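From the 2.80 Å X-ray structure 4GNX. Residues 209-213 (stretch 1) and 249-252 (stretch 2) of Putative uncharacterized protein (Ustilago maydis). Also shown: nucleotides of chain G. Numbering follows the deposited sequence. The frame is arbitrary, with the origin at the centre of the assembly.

Stretch 1 (209-213) FGGRS
Stretch 2 (249-252) PYTN

Neither stretch forms a regular helix or strand. The two belong to one chain and meet through backbone packing around the glycines and the side chain of R212 against the Y250 ring, without a hydrogen bond between them; together they bury 247 Å². F209 (phi/psi -65/112) takes no part in this contact. Its CB points away from stretch 2, and the t rotamer (chi2 64°) carries the ring to the nucleic acid, where C1' of DT8 lies over one face and F209 CD1 comes 3.1 Å from O2 of DT8, an aromatic surface suited to packing on a nucleotide.

G210 sets the register, its CA 3.7 Å from the CA of T251. Its phi/psi of 79/48 is a region that favours glycine. G210 C lies 3.3 Å from N252 N. G210 O accepts a weak hydrogen bond from R212 N (2.7 Å) that spans G211, and also receives a CA-H...O contact from T251 CA at 3.6 Å. P249 (-79/-22), T251 (-33/127, m, CB away from stretch 1) and N252 (phi -129°, t) complete stretch 2 around Y250.

G211 (75/-64) again has positive phi, and here the need for glycine is steric as well: an ideal CB would point toward stretch 2 and lie 2.9 Å from Y250 O, a clash. G211 N and N252 N, 3.4 Å apart, are both donors and cannot pair.

R212 is extended (-150/133). Its CB points toward stretch 2 and sits over the face of the Y250 ring, 4.0 Å from the centroid and 19° off the normal, a CH-pi contact. The ring is presented by a backbone at 88/-36 and an off-rotamer chi1 of -120° (chi2 122°). The arginine then runs m, m, t, with chi4 -86°, its end leading away; R212 NH1 donates a hydrogen bond to G211 O at 3.0 Å (N-H...acceptor angle 138°).

S213 (-149/164) is buried and does not touch stretch 2. Its p rotamer lets OG donate to F209 O at 3.0 Å, a short polar side chain linking the two ends of stretch 1.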

# COMPACT_ATOMS: atom_id res chain seq x y z
N PHE C 209 -1.67 7.63 -16.56
CA PHE C 209 -2.08 8.94 -17.08
C PHE C 209 -2.12 8.89 -18.62
O PHE C 209 -1.09 8.75 -19.28
CB PHE C 209 -1.12 10.04 -16.57
CG PHE C 209 -1.53 11.46 -16.93
CD1 PHE C 209 -2.72 12.00 -16.44
CD2 PHE C 209 -0.72 12.26 -17.72
CE1 PHE C 209 -3.09 13.30 -16.76
CE2 PHE C 209 -1.09 13.56 -18.04
CZ PHE C 209 -2.28 14.09 -17.56
N GLY C 210 -3.33 8.99 -19.17
CA GLY C 210 -3.54 8.88 -20.60
C GLY C 210 -3.51 7.42 -21.01
O GLY C 210 -2.82 7.04 -21.95
N GLY C 211 -4.26 6.60 -20.27
CA GLY C 211 -4.33 5.16 -20.49
C GLY C 211 -3.07 4.46 -20.01
O GLY C 211 -3.13 3.63 -19.10
N ARG C 212 -1.95 4.80 -20.65
CA ARG C 212 -0.62 4.31 -20.29
C ARG C 212 0.44 5.35 -20.62
O ARG C 212 0.44 5.92 -21.72
CB ARG C 212 -0.30 2.99 -21.00
CG ARG C 212 -0.98 1.77 -20.40
CD ARG C 212 -0.35 1.41 -19.07
NE ARG C 212 -0.90 0.19 -18.48
CZ ARG C 212 -1.98 0.13 -17.72
NH1 ARG C 212 -2.67 1.23 -17.44
NH2 ARG C 212 -2.39 -1.03 -17.24
N SER C 213 1.33 5.60 -19.66
CA SER C 213 2.45 6.51 -19.85
C SER C 213 3.65 6.08 -19.00
O SER C 213 3.50 5.28 -18.08
CB SER C 213 2.05 7.95 -19.54
OG SER C 213 1.62 8.09 -18.20
N PRO C 249 -2.14 8.18 -29.83
CA PRO C 249 -1.65 8.87 -28.64
C PRO C 249 -1.79 8.10 -27.32
O PRO C 249 -1.07 8.41 -26.36
CB PRO C 249 -2.51 10.14 -28.60
CG PRO C 249 -3.80 9.72 -29.23
CD PRO C 249 -3.47 8.66 -30.24
N TYR C 250 -2.70 7.12 -27.27
CA TYR C 250 -2.99 6.32 -26.05
C TYR C 250 -4.07 6.95 -25.13
O TYR C 250 -4.89 6.23 -24.54
CB TYR C 250 -1.70 5.98 -25.26
CG TYR C 250 -1.42 4.49 -25.09
CD1 TYR C 250 -0.23 3.92 -25.56
CD2 TYR C 250 -2.34 3.65 -24.46
CE1 TYR C 250 0.03 2.56 -25.41
CE2 TYR C 250 -2.09 2.29 -24.30
CZ TYR C 250 -0.91 1.74 -24.78
OH TYR C 250 -0.66 0.39 -24.62
N THR C 251 -4.08 8.28 -25.04
CA THR C 251 -4.89 9.04 -24.05
C THR C 251 -6.24 8.42 -23.65
O THR C 251 -7.07 8.10 -24.51
CB THR C 251 -5.08 10.53 -24.46
OG1 THR C 251 -3.81 11.12 -24.76
CG2 THR C 251 -5.75 11.35 -23.34
N ASN C 252 -6.42 8.28 -22.34
CA ASN C 252 -7.67 7.87 -21.73
C ASN C 252 -8.07 8.83 -20.60
O ASN C 252 -7.34 9.00 -19.62
CB ASN C 252 -7.57 6.43 -21.20
CG ASN C 252 -8.79 6.01 -20.41
OD1 ASN C 252 -8.72 5.80 -19.20
ND2 ASN C 252 -9.93 5.90 -21.09
P DT G 8 1.86 19.02 -12.34
OP1 DT G 8 2.21 20.23 -13.12
OP2 DT G 8 1.42 19.17 -10.92
O5' DT G 8 0.78 18.18 -13.14
C5' DT G 8 0.68 18.26 -14.57
C4' DT G 8 -0.43 17.37 -15.06
O4' DT G 8 -0.12 15.99 -14.76
C3' DT G 8 -1.77 17.61 -14.39
O3' DT G 8 -2.46 18.78 -14.88
C2' DT G 8 -2.47 16.28 -14.58
C1' DT G 8 -1.31 15.30 -14.38
N1 DT G 8 -1.14 14.79 -13.00
C2 DT G 8 -1.40 13.46 -12.75
O2 DT G 8 -1.77 12.68 -13.62
N3 DT G 8 -1.22 13.07 -11.45
C4 DT G 8 -0.81 13.86 -10.39
O4 DT G 8 -0.69 13.36 -9.27
C5 DT G 8 -0.56 15.24 -10.72
C7 DT G 8 -0.12 16.17 -9.63
C6 DT G 8 -0.73 15.63 -11.98